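Local atomic coordinates of iron transport multicopper oxidase FET3 (Saccharomyces cerevisiae, PDB entry 1ZPU), a protein that oxidises iron(II) to iron(III) with oxygen for high-affinity iron uptake through the permease FTR1, using four copper ions, and also oxidises cuprous copper. Residues H105-G110 and W467-G472; N159-E164 and M260-P265; V322-L327 and G390-H395; I339-P344 and G474-E479. All coordinates share one frame; numbering follows the deposited sequence.

Interaction 1: residues H105-G110 and W467-G472; sequences HSHTDG and WHLLQG. With CU1 (copper (I) ion), chain B; CU1 (copper (I) ion), chain C; CU1 (copper (I) ion), chain D.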
loop_
_atom_site.group_PDB
_atom_site.type_symbol
_atom_site.label_atom_id
_atom_site.label_comp_id
_atom_site.label_asym_id
_atom_site.label_seq_id
_atom_site.Cartn_x
_atom_site.Cartn_y
_atom_site.Cartn_z
ATOM N N HIS A 105 8.306 0.315 2.017
ATOM C CA HIS A 105 7.975 0.124 3.421
ATOM C C HIS A 105 8.255 -1.303 3.839
ATOM O O HIS A 105 8.286 -2.203 2.999
ATOM C CB HIS A 105 6.501 0.467 3.695
ATOM C CG HIS A 105 5.517 -0.312 2.872
ATOM N ND1 HIS A 105 5.082 -1.575 3.220
ATOM C CD2 HIS A 105 4.860 0.007 1.729
ATOM C CE1 HIS A 105 4.215 -2.004 2.317
ATOM N NE2 HIS A 105 4.062 -1.063 1.404
ATOM N N SER A 106 8.465 -1.507 5.133
ATOM C CA SER A 106 8.544 -2.847 5.690
ATOM C C SER A 106 7.238 -3.560 5.422
ATOM O O SER A 106 6.175 -2.950 5.476
ATOM C CB SER A 106 8.785 -2.769 7.196
ATOM O OG SER A 106 8.596 -4.024 7.821
ATOM N N HIS A 107 7.304 -4.847 5.122
ATOM C CA HIS A 107 6.079 -5.626 4.945
ATOM C C HIS A 107 5.880 -6.663 6.062
ATOM O O HIS A 107 5.107 -7.609 5.897
ATOM C CB HIS A 107 6.050 -6.291 3.564
ATOM C CG HIS A 107 4.695 -6.288 2.927
ATOM N ND1 HIS A 107 3.706 -7.179 3.277
ATOM C CD2 HIS A 107 4.162 -5.492 1.969
ATOM C CE1 HIS A 107 2.624 -6.935 2.559
ATOM N NE2 HIS A 107 2.872 -5.911 1.764
ATOM N N THR A 108 6.574 -6.486 7.192
ATOM C CA THR A 108 6.374 -7.362 8.329
ATOM C C THR A 108 5.125 -6.901 9.091
ATOM O O THR A 108 4.166 -6.484 8.448
ATOM C CB THR A 108 7.662 -7.550 9.151
ATOM O OG1 THR A 108 8.670 -8.085 8.285
ATOM C CG2 THR A 108 7.457 -8.543 10.278
ATOM N N ASP A 109 5.102 -6.998 10.422
ATOM C CA ASP A 109 3.849 -6.885 11.199
ATOM C C ASP A 109 3.225 -5.486 11.033
ATOM O O ASP A 109 2.502 -5.228 10.063
ATOM C CB ASP A 109 4.112 -7.225 12.676
ATOM C CG ASP A 109 4.303 -8.773 12.933
ATOM O OD1 ASP A 109 3.265 -9.500 13.013
ATOM O OD2 ASP A 109 5.476 -9.247 13.109
ATOM N N GLY A 110 3.511 -4.574 11.957
ATOM C CA GLY A 110 3.043 -3.201 11.810
ATOM C C GLY A 110 4.242 -2.314 11.613
ATOM O O GLY A 110 4.124 -1.083 11.496
ATOM N N TRP A 467 -3.797 -2.715 10.223
ATOM C CA TRP A 467 -4.614 -3.465 11.164
ATOM C C TRP A 467 -5.420 -4.554 10.463
ATOM O O TRP A 467 -5.542 -5.662 10.975
ATOM C CB TRP A 467 -5.531 -2.519 11.931
ATOM C CG TRP A 467 -4.801 -1.319 12.489
ATOM C CD1 TRP A 467 -5.002 -0.008 12.153
ATOM C CD2 TRP A 467 -3.752 -1.328 13.480
ATOM N NE1 TRP A 467 -4.149 0.797 12.884
ATOM C CE2 TRP A 467 -3.371 0.013 13.695
ATOM C CE3 TRP A 467 -3.108 -2.341 14.202
ATOM C CZ2 TRP A 467 -2.374 0.373 14.599
ATOM C CZ3 TRP A 467 -2.113 -1.991 15.098
ATOM C CH2 TRP A 467 -1.753 -0.638 15.290
ATOM N N HIS A 468 -5.945 -4.248 9.281
ATOM C CA HIS A 468 -6.769 -5.195 8.565
ATOM C C HIS A 468 -5.936 -6.315 7.927
ATOM O O HIS A 468 -6.390 -7.471 7.822
ATOM C CB HIS A 468 -7.652 -4.477 7.545
ATOM C CG HIS A 468 -8.589 -3.477 8.158
ATOM N ND1 HIS A 468 -9.298 -2.561 7.406
ATOM C CD2 HIS A 468 -8.918 -3.235 9.448
ATOM C CE1 HIS A 468 -10.027 -1.808 8.205
ATOM N NE2 HIS A 468 -9.812 -2.194 9.448
ATOM N N LEU A 469 -4.719 -5.971 7.510
ATOM C CA LEU A 469 -3.779 -6.963 7.021
ATOM C C LEU A 469 -3.378 -7.912 8.156
ATOM O O LEU A 469 -3.237 -9.114 7.943
ATOM C CB LEU A 469 -2.564 -6.281 6.425
ATOM C CG LEU A 469 -1.495 -7.154 5.768
ATOM C CD1 LEU A 469 -2.038 -7.970 4.572
ATOM C CD2 LEU A 469 -0.315 -6.258 5.375
ATOM N N LEU A 470 -3.221 -7.370 9.362
ATOM C CA LEU A 470 -2.991 -8.184 10.562
ATOM C C LEU A 470 -4.159 -9.098 10.855
ATOM O O LEU A 470 -3.959 -10.219 11.344
ATOM C CB LEU A 470 -2.706 -7.315 11.786
ATOM C CG LEU A 470 -1.236 -6.942 11.936
ATOM C CD1 LEU A 470 -1.082 -5.672 12.763
ATOM C CD2 LEU A 470 -0.439 -8.103 12.542
ATOM N N GLN A 471 -5.368 -8.619 10.553
ATOM C CA GLN A 471 -6.584 -9.413 10.680
ATOM C C GLN A 471 -6.727 -10.446 9.559
ATOM O O GLN A 471 -7.677 -11.225 9.547
ATOM C CB GLN A 471 -7.788 -8.491 10.706
ATOM C CG GLN A 471 -7.995 -7.756 12.005
ATOM C CD GLN A 471 -9.245 -6.905 11.958
ATOM O OE1 GLN A 471 -9.207 -5.746 11.524
ATOM N NE2 GLN A 471 -10.374 -7.479 12.382
ATOM N N GLY A 472 -5.787 -10.434 8.613
ATOM C CA GLY A 472 -5.753 -11.386 7.496
ATOM C C GLY A 472 -6.538 -11.068 6.222
ATOM O O GLY A 472 -6.935 -11.991 5.513
HETATM CU CU CU1 B . -9.373 -2.606 5.324
HETATM CU CU CU1 C . 2.587 -0.695 0.004
HETATM CU CU CU1 D . 1.500 -5.685 0.203
#
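His107 and Leu469 meet where the first and third cupredoxin domains of a multicopper oxidase close on the trinuclear copper cluster. The apolar contacts are few and light. Leu469, with CG anti to its backbone N (chi1 -176°), sends CD2 to the imidazole, 4.1 Å from His107 CE1, and the two side chains run at about a right angle. Phe460 of strand 457-463 touches both of them. At the next residue of the helix, Leu470 CD2 lies 4.0 Å from Asp109 OD1, a methyl beside a carboxylate oxygen and not a polar bond.

Metal bonds account for the histidines. His105 and His107 form a His-X-His pair, and each gives NE2 to a different type 3 copper. His62 and His464 complete the site of His105, while His397 and His462 complete that of His107. His468 faces another way, binding the type 1 copper through ND1.

Hydrogen bonds inside each segment set the backbone. Ser106 OG accepts from Thr108 N at 3.2 Å, an ST turn, and Gly472 ends the helix in a Schellman motif, with its N bonded to Leu469 O. The other nitrogen of His105 is also held: ND1 donates in the ring plane to Ser106 O at 2.9 Å, nearly straight at 172°, consistent with a ring turned to present NE2 to the copper, 2.1 Å away.

Interaction 2: residues N159-E164 and M260-P265; sequences NPTGAE and MLDVIP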
loop_
_atom_site.group_PDB
_atom_site.type_symbol
_atom_site.label_atom_id
_atom_site.label_comp_id
_atom_site.label_asym_id
_atom_site.label_seq_id
_atom_site.Cartn_x
_atom_site.Cartn_y
_atom_site.Cartn_z
ATOM N N ASN A 159 -11.504 -7.093 22.589
ATOM C CA ASN A 159 -11.819 -6.272 21.437
ATOM C C ASN A 159 -12.649 -7.039 20.422
ATOM O O ASN A 159 -12.177 -7.295 19.313
ATOM C CB ASN A 159 -10.547 -5.788 20.760
ATOM C CG ASN A 159 -10.818 -4.679 19.762
ATOM O OD1 ASN A 159 -11.691 -3.844 19.983
ATOM N ND2 ASN A 159 -10.073 -4.662 18.668
ATOM N N PRO A 160 -13.898 -7.399 20.789
ATOM C CA PRO A 160 -14.738 -8.240 19.929
ATOM C C PRO A 160 -15.229 -7.522 18.661
ATOM O O PRO A 160 -15.578 -8.176 17.680
ATOM C CB PRO A 160 -15.923 -8.574 20.828
ATOM C CG PRO A 160 -15.541 -8.119 22.197
ATOM C CD PRO A 160 -14.605 -7.018 22.020
ATOM N N THR A 161 -15.247 -6.192 18.687
ATOM C CA THR A 161 -15.724 -5.382 17.577
ATOM C C THR A 161 -14.705 -5.342 16.465
ATOM O O THR A 161 -15.033 -4.989 15.336
ATOM C CB THR A 161 -15.988 -3.945 18.056
ATOM O OG1 THR A 161 -17.053 -3.972 19.002
ATOM C CG2 THR A 161 -16.394 -3.014 16.901
ATOM N N GLY A 162 -13.461 -5.681 16.779
ATOM C CA GLY A 162 -12.367 -5.521 15.823
ATOM C C GLY A 162 -11.974 -4.065 15.646
ATOM O O GLY A 162 -11.308 -3.716 14.669
ATOM N N ALA A 163 -12.372 -3.216 16.594
ATOM C CA ALA A 163 -12.051 -1.792 16.570
ATOM C C ALA A 163 -10.553 -1.583 16.431
ATOM O O ALA A 163 -9.762 -2.090 17.228
ATOM C CB ALA A 163 -12.574 -1.099 17.811
ATOM N N GLU A 164 -10.178 -0.852 15.396
ATOM C CA GLU A 164 -8.797 -0.501 15.115
ATOM C C GLU A 164 -8.343 0.605 16.050
ATOM O O GLU A 164 -9.109 1.547 16.283
ATOM C CB GLU A 164 -8.748 0.008 13.677
ATOM C CG GLU A 164 -10.118 0.561 13.271
ATOM C CD GLU A 164 -10.580 -0.064 12.000
ATOM O OE1 GLU A 164 -11.462 0.501 11.295
ATOM O OE2 GLU A 164 -10.019 -1.132 11.695
ATOM N N MET A 260 -13.389 6.489 9.532
ATOM C CA MET A 260 -12.667 5.239 9.681
ATOM C C MET A 260 -12.348 4.950 11.133
ATOM O O MET A 260 -11.987 3.823 11.474
ATOM C CB MET A 260 -11.393 5.270 8.833
ATOM C CG MET A 260 -11.704 5.584 7.379
ATOM S SD MET A 260 -10.292 5.710 6.294
ATOM C CE MET A 260 -9.710 4.010 6.187
ATOM N N LEU A 261 -12.501 5.968 11.976
ATOM C CA LEU A 261 -12.178 5.867 13.389
ATOM C C LEU A 261 -13.340 5.257 14.147
ATOM O O LEU A 261 -14.486 5.640 13.928
ATOM C CB LEU A 261 -11.838 7.243 13.953
ATOM C CG LEU A 261 -10.564 7.936 13.445
ATOM C CD1 LEU A 261 -10.350 9.241 14.198
ATOM C CD2 LEU A 261 -9.323 7.046 13.573
ATOM N N ASP A 262 -13.054 4.307 15.034
ATOM C CA ASP A 262 -14.108 3.657 15.788
ATOM C C ASP A 262 -14.851 4.677 16.640
ATOM O O ASP A 262 -16.069 4.743 16.606
ATOM C CB ASP A 262 -13.550 2.542 16.660
ATOM C CG ASP A 262 -14.634 1.845 17.456
ATOM O OD1 ASP A 262 -14.615 1.941 18.715
ATOM O OD2 ASP A 262 -15.530 1.228 16.820
ATOM N N VAL A 263 -14.101 5.457 17.410
ATOM C CA VAL A 263 -14.631 6.561 18.207
ATOM C C VAL A 263 -13.701 7.755 18.004
ATOM O O VAL A 263 -12.544 7.589 17.664
ATOM C CB VAL A 263 -14.733 6.208 19.744
ATOM C CG1 VAL A 263 -15.669 5.019 19.981
ATOM C CG2 VAL A 263 -13.373 5.925 20.357
ATOM N N ILE A 264 -14.204 8.963 18.201
ATOM C CA ILE A 264 -13.351 10.137 18.104
ATOM C C ILE A 264 -13.049 10.644 19.517
ATOM O O ILE A 264 -13.947 11.166 20.183
ATOM C CB ILE A 264 -14.004 11.256 17.261
ATOM C CG1 ILE A 264 -14.265 10.756 15.837
ATOM C CG2 ILE A 264 -13.117 12.494 17.268
ATOM C CD1 ILE A 264 -15.121 11.670 14.996
ATOM N N PRO A 265 -11.796 10.468 19.991
ATOM C CA PRO A 265 -11.439 11.021 21.305
ATOM C C PRO A 265 -11.546 12.533 21.258
ATOM O O PRO A 265 -11.170 13.150 20.260
ATOM C CB PRO A 265 -9.991 10.593 21.504
ATOM C CG PRO A 265 -9.500 10.202 20.159
ATOM C CD PRO A 265 -10.674 9.763 19.351
#
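The carboxylate of Asp262 turns one face to the methyl of Ala163. Ala163 CB lies 3.6 Å from Asp262 CG, and at 3.8 Å from OD1 and 3.9 Å from OD2 of the same group it is almost centred above the plane. With CG anti to the backbone N (chi1 -180°), Asp262 reaches across to Ala163, just past the turn, and to Thr161 within it. Thr161 CG2 approaches on the same face but displaced outward, 4.3 Å from Asp262 OD2. The second flat group, the carboxylate of Glu164, has Met260 O beyond its OE1 end, with OE1 and Met260 O 3.4 Å apart. Both are acceptors, so this is proximity without a bond; the polar partner of Glu164 is His468, a type 1 copper ligand, whose NE2 is hydrogen-bonded to OE2.

The segment 159-164 is shaped internally by a type I turn from Asn159 to Gly162. Asn159 ND2 then donates to Ala163 O at 3.0 Å, tilted from both the amide and the carbonyl planes. The two loops belong to the second plastocyanin-like domain, at the surface beside the third. The acceptor pair is at best neutral and probably mildly unfavourable; Glu164 is oriented by its bond to His468.

Interaction 3: residues V322-L327 and G390-H395; sequences VVMDNL and GTHPFH. With CU1 (copper (I) ion), chain B; CU1 (copper (I) ion), chain E.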
loop_
_atom_site.group_PDB
_atom_site.type_symbol
_atom_site.label_atom_id
_atom_site.label_comp_id
_atom_site.label_asym_id
_atom_site.label_seq_id
_atom_site.Cartn_x
_atom_site.Cartn_y
_atom_site.Cartn_z
ATOM N N VAL A 322 -15.898 -9.049 1.435
ATOM C CA VAL A 322 -15.087 -8.583 2.544
ATOM C C VAL A 322 -15.949 -8.396 3.786
ATOM O O VAL A 322 -16.896 -7.616 3.778
ATOM C CB VAL A 322 -14.416 -7.247 2.211
ATOM C CG1 VAL A 322 -13.677 -6.710 3.418
ATOM C CG2 VAL A 322 -13.475 -7.402 1.025
ATOM N N VAL A 323 -15.610 -9.109 4.853
ATOM C CA VAL A 323 -16.309 -8.972 6.118
ATOM C C VAL A 323 -15.362 -9.190 7.303
ATOM O O VAL A 323 -14.339 -9.875 7.172
ATOM C CB VAL A 323 -17.533 -9.926 6.193
ATOM C CG1 VAL A 323 -17.108 -11.371 6.432
ATOM C CG2 VAL A 323 -18.506 -9.462 7.260
ATOM N N MET A 324 -15.700 -8.575 8.439
ATOM C CA MET A 324 -15.039 -8.846 9.707
ATOM C C MET A 324 -15.913 -9.800 10.510
ATOM O O MET A 324 -17.140 -9.651 10.523
ATOM C CB MET A 324 -14.825 -7.537 10.479
ATOM C CG MET A 324 -13.469 -6.845 10.250
ATOM S SD MET A 324 -13.058 -6.618 8.508
ATOM C CE MET A 324 -11.692 -5.464 8.672
ATOM N N ASP A 325 -15.294 -10.780 11.164
ATOM C CA ASP A 325 -16.040 -11.711 12.030
ATOM C C ASP A 325 -15.192 -12.362 13.118
ATOM O O ASP A 325 -13.973 -12.465 12.986
ATOM C CB ASP A 325 -16.716 -12.802 11.206
ATOM C CG ASP A 325 -17.857 -13.448 11.949
ATOM O OD1 ASP A 325 -18.193 -14.621 11.671
ATOM O OD2 ASP A 325 -18.421 -12.771 12.831
ATOM N N ASN A 326 -15.848 -12.805 14.184
ATOM C CA ASN A 326 -15.171 -13.462 15.309
ATOM C C ASN A 326 -14.986 -14.965 15.105
ATOM O O ASN A 326 -15.884 -15.648 14.609
ATOM C CB ASN A 326 -15.928 -13.191 16.615
ATOM C CG ASN A 326 -15.839 -11.739 17.046
ATOM O OD1 ASN A 326 -14.752 -11.219 17.293
ATOM N ND2 ASN A 326 -16.983 -11.073 17.131
ATOM N N LEU A 327 -13.820 -15.474 15.491
ATOM C CA LEU A 327 -13.556 -16.912 15.445
ATOM C C LEU A 327 -13.565 -17.579 16.846
ATOM O O LEU A 327 -13.789 -16.914 17.871
ATOM C CB LEU A 327 -12.241 -17.200 14.694
ATOM C CG LEU A 327 -12.107 -16.911 13.191
ATOM C CD1 LEU A 327 -10.755 -17.354 12.703
ATOM C CD2 LEU A 327 -13.171 -17.597 12.378
ATOM N N GLY A 390 -17.053 -0.064 6.583
ATOM C CA GLY A 390 -15.917 0.861 6.480
ATOM C C GLY A 390 -15.348 1.028 5.075
ATOM O O GLY A 390 -15.729 0.310 4.152
ATOM N N THR A 391 -14.431 1.981 4.921
ATOM C CA THR A 391 -13.682 2.170 3.683
ATOM C C THR A 391 -12.392 1.376 3.756
ATOM O O THR A 391 -11.737 1.379 4.788
ATOM C CB THR A 391 -13.288 3.628 3.492
ATOM O OG1 THR A 391 -14.463 4.416 3.286
ATOM C CG2 THR A 391 -12.390 3.771 2.276
ATOM N N HIS A 392 -12.019 0.703 2.669
ATOM C CA HIS A 392 -10.757 -0.021 2.623
ATOM C C HIS A 392 -10.027 0.290 1.333
ATOM O O HIS A 392 -10.615 0.227 0.240
ATOM C CB HIS A 392 -10.983 -1.515 2.675
ATOM C CG HIS A 392 -11.881 -1.951 3.779
ATOM N ND1 HIS A 392 -11.407 -2.510 4.943
ATOM C CD2 HIS A 392 -13.227 -1.914 3.899
ATOM C CE1 HIS A 392 -12.422 -2.801 5.734
ATOM N NE2 HIS A 392 -13.539 -2.453 5.121
ATOM N N PRO A 393 -8.737 0.619 1.440
ATOM C CA PRO A 393 -7.923 0.766 0.256
ATOM C C PRO A 393 -7.204 -0.557 -0.072
ATOM O O PRO A 393 -6.285 -0.961 0.626
ATOM C CB PRO A 393 -6.941 1.854 0.668
ATOM C CG PRO A 393 -6.836 1.729 2.165
ATOM C CD PRO A 393 -7.963 0.875 2.661
ATOM N N PHE A 394 -7.646 -1.238 -1.112
ATOM C CA PHE A 394 -7.004 -2.466 -1.517
ATOM C C PHE A 394 -5.920 -2.188 -2.524
ATOM O O PHE A 394 -6.056 -1.312 -3.378
ATOM C CB PHE A 394 -8.013 -3.473 -2.062
ATOM C CG PHE A 394 -8.923 -4.018 -1.011
ATOM C CD1 PHE A 394 -10.153 -3.427 -0.765
ATOM C CD2 PHE A 394 -8.528 -5.096 -0.227
ATOM C CE1 PHE A 394 -10.983 -3.915 0.234
ATOM C CE2 PHE A 394 -9.371 -5.589 0.773
ATOM C CZ PHE A 394 -10.602 -4.997 0.992
ATOM N N HIS A 395 -4.836 -2.944 -2.400
ATOM C CA HIS A 395 -3.683 -2.752 -3.228
ATOM C C HIS A 395 -3.265 -4.084 -3.848
ATOM O O HIS A 395 -3.393 -5.149 -3.212
ATOM C CB HIS A 395 -2.563 -2.099 -2.421
ATOM C CG HIS A 395 -1.206 -2.265 -3.028
ATOM N ND1 HIS A 395 -0.857 -1.706 -4.239
ATOM C CD2 HIS A 395 -0.124 -2.961 -2.608
ATOM C CE1 HIS A 395 0.383 -2.039 -4.529
ATOM N NE2 HIS A 395 0.851 -2.799 -3.556
HETATM CU CU CU1 B . -9.373 -2.606 5.324
HETATM CU CU CU1 E . 2.867 -3.070 -3.293
#
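His392 and Met324 touch inside the third cupredoxin domain, where a strand from each sheet of the beta-sandwich faces the other: 316-326 belongs to one sheet and 392-396 to the second. Following His392 outward, CB lies 3.3 Å from the type 1 copper. From there the first torsion (chi1 -50°) swings CG and the ring to a position beside the backbone N in which ND1 faces the metal, binding it at 2.1 Å. Cys463 and His468 are the other two ligands. CE1, the carbon between the nitrogens, meets the methyl of Met324, with CE 4.0 Å away at the ring edge and near its plane. NE2, one atom beyond CE1, is hydrogen-bonded to Asp388, which would steady the ring's rotation about its bond to CB.

Met324 comes from the opposite direction, its chain bent at chi2 (51°), and presents the methyl to the imidazole. Its sulfur is no ligand here, since SD is 6.3 Å from the copper. The same methyl also touches His468, so it borders two of the metal-binding rings.

Two residues on, Phe394 CB points in the same general sense as that of His392, toward segment 322-327. The ring packs on Leu384, Val441 and Leu473, and lies close to Cys463. His395 instead serves the type 2 copper, shared with His60. Between the sheets the nearest apolar approach brings two side chains together from opposite directions, with Val322 CG2 3.7 Å from Phe394 CZ.

Interaction 4: residues I339-P344 and G474-E479; sequences ITYTAP and GLVLVE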
loop_
_atom_site.group_PDB
_atom_site.type_symbol
_atom_site.label_atom_id
_atom_site.label_comp_id
_atom_site.label_asym_id
_atom_site.label_seq_id
_atom_site.Cartn_x
_atom_site.Cartn_y
_atom_site.Cartn_z
ATOM N N ILE A 339 -12.311 -16.969 4.131
ATOM C CA ILE A 339 -10.891 -17.203 4.430
ATOM C C ILE A 339 -10.192 -15.966 5.005
ATOM O O ILE A 339 -10.285 -14.875 4.441
ATOM C CB ILE A 339 -10.136 -17.708 3.162
ATOM C CG1 ILE A 339 -10.739 -19.034 2.681
ATOM C CG2 ILE A 339 -8.640 -17.868 3.425
ATOM C CD1 ILE A 339 -10.199 -19.531 1.358
ATOM N N THR A 340 -9.521 -16.151 6.144
ATOM C CA THR A 340 -8.547 -15.192 6.663
ATOM C C THR A 340 -7.198 -15.686 6.206
ATOM O O THR A 340 -6.881 -16.865 6.402
ATOM C CB THR A 340 -8.436 -15.243 8.189
ATOM O OG1 THR A 340 -9.697 -15.589 8.777
ATOM C CG2 THR A 340 -7.897 -13.931 8.739
ATOM N N TYR A 341 -6.390 -14.804 5.628
ATOM C CA TYR A 341 -5.060 -15.207 5.199
ATOM C C TYR A 341 -4.244 -15.743 6.368
ATOM O O TYR A 341 -4.058 -15.062 7.381
ATOM C CB TYR A 341 -4.296 -14.081 4.510
ATOM C CG TYR A 341 -2.880 -14.502 4.207
ATOM C CD1 TYR A 341 -2.608 -15.376 3.159
ATOM C CD2 TYR A 341 -1.817 -14.071 4.997
ATOM C CE1 TYR A 341 -1.302 -15.790 2.885
ATOM C CE2 TYR A 341 -0.512 -14.480 4.731
ATOM C CZ TYR A 341 -0.265 -15.335 3.673
ATOM O OH TYR A 341 1.015 -15.741 3.403
ATOM N N THR A 342 -3.771 -16.974 6.216
ATOM C CA THR A 342 -2.921 -17.597 7.208
ATOM C C THR A 342 -1.655 -18.070 6.510
ATOM O O THR A 342 -1.705 -18.976 5.688
ATOM C CB THR A 342 -3.635 -18.766 7.886
ATOM O OG1 THR A 342 -5.036 -18.473 8.001
ATOM C CG2 THR A 342 -3.049 -19.002 9.260
ATOM N N ALA A 343 -0.537 -17.430 6.835
ATOM C CA ALA A 343 0.769 -17.727 6.251
ATOM C C ALA A 343 1.132 -19.210 6.273
ATOM O O ALA A 343 0.906 -19.889 7.275
ATOM C CB ALA A 343 1.846 -16.921 6.953
ATOM N N PRO A 344 1.688 -19.713 5.161
ATOM C CA PRO A 344 2.077 -21.102 5.035
ATOM C C PRO A 344 3.455 -21.403 5.647
ATOM O O PRO A 344 4.178 -20.480 6.040
ATOM C CB PRO A 344 2.101 -21.309 3.523
ATOM C CG PRO A 344 2.380 -19.985 2.957
ATOM C CD PRO A 344 1.972 -18.949 3.935
ATOM N N GLY A 474 -6.254 -10.598 3.043
ATOM C CA GLY A 474 -5.384 -10.737 1.882
ATOM C C GLY A 474 -5.520 -12.059 1.167
ATOM O O GLY A 474 -5.951 -13.052 1.755
ATOM N N LEU A 475 -5.157 -12.062 -0.109
ATOM C CA LEU A 475 -5.161 -13.270 -0.926
ATOM C C LEU A 475 -3.971 -13.272 -1.876
ATOM O O LEU A 475 -3.395 -12.218 -2.152
ATOM C CB LEU A 475 -6.471 -13.426 -1.696
ATOM C CG LEU A 475 -6.952 -12.356 -2.661
ATOM C CD1 LEU A 475 -6.193 -12.435 -3.955
ATOM C CD2 LEU A 475 -8.405 -12.625 -2.919
ATOM N N VAL A 476 -3.610 -14.450 -2.376
ATOM C CA VAL A 476 -2.381 -14.607 -3.140
ATOM C C VAL A 476 -2.651 -14.999 -4.594
ATOM O O VAL A 476 -3.372 -15.965 -4.872
ATOM C CB VAL A 476 -1.443 -15.641 -2.479
ATOM C CG1 VAL A 476 -0.166 -15.810 -3.285
ATOM C CG2 VAL A 476 -1.134 -15.243 -1.052
ATOM N N LEU A 477 -2.066 -14.240 -5.514
ATOM C CA LEU A 477 -2.172 -14.518 -6.943
ATOM C C LEU A 477 -0.874 -15.106 -7.488
ATOM O O LEU A 477 0.178 -14.488 -7.382
ATOM C CB LEU A 477 -2.512 -13.238 -7.702
ATOM C CG LEU A 477 -3.849 -12.572 -7.379
ATOM C CD1 LEU A 477 -4.042 -11.374 -8.270
ATOM C CD2 LEU A 477 -5.030 -13.520 -7.543
ATOM N N VAL A 478 -0.946 -16.296 -8.066
ATOM C CA VAL A 478 0.215 -16.898 -8.700
ATOM C C VAL A 478 0.018 -16.806 -10.212
ATOM O O VAL A 478 -0.822 -17.509 -10.790
ATOM C CB VAL A 478 0.411 -18.368 -8.247
ATOM C CG1 VAL A 478 1.599 -18.997 -8.943
ATOM C CG2 VAL A 478 0.599 -18.433 -6.755
ATOM N N GLU A 479 0.785 -15.919 -10.837
ATOM C CA GLU A 479 0.710 -15.672 -12.271
ATOM C C GLU A 479 1.598 -16.645 -13.045
ATOM O O GLU A 479 2.789 -16.751 -12.758
ATOM C CB GLU A 479 1.169 -14.256 -12.527
ATOM C CG GLU A 479 0.460 -13.551 -13.644
ATOM C CD GLU A 479 0.388 -12.055 -13.390
ATOM O OE1 GLU A 479 -0.073 -11.669 -12.291
ATOM O OE2 GLU A 479 0.793 -11.273 -14.279
#
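Tyr341 carries the whole contact, touching Gly474 with its root and Val476 with its ring. Its CB rests 3.4 Å from Gly474 O, a carbon against a carbonyl oxygen, at a place set by the backbone. Farther out, Tyr341 CE1 is 4.0 Å from Val476 CG2, an apolar pair in which the side chains cross obliquely. The first torsion accounts for this second contact: CG is anti to the backbone N (chi1 174°), which carries the ring toward Val476. Val476 answers with the branch that lies beside its own backbone N.

The next shell lines the tyrosine ring. Over one face stands Ala343 N, 3.6 Å above the plane and near the rim. Phe460 meets the ring edge-to-face, and Leu78 of the first plastocyanin-like domain touches both Tyr341 and Val476, making the site part of a domain boundary. The main chain is held as well: a backbone hydrogen bond joins Tyr341 and Gly472, just ahead of the strand, and Thr342 OG1 donates to Thr340 O at 2.9 Å, above the carbonyl plane.

Beyond these, segment 339-344 is the connection from strand 332-336 to helix 348-352, and Thr340 packs back on the former. Strand 474-479 lies in the five-stranded sheet of the third cupredoxin domain, parallel to 371-374 on one flank and antiparallel to 457-463 on the other.

From the N terminus, residues 105-110 open the longest loop, which interaction 1 closes only at 467-472, tying the first domain to a helix of the third. Nested within it, interaction 2 joins two loops of the second domain and closes before interaction 3 opens at 322. Interaction 3, also nested, spans the third domain's two sheets, but 339-344 begins before 390-395 closes it, so interactions 3 and 4 cross. Interaction 4 closes just after the helix of interaction 1, crossing that contact too, and ties the loop after strand 332-336 to a strand of the sheet that holds 392-396. The type 1 copper is common to interactions 1 and 3; interactions 2 and 4 do not touch.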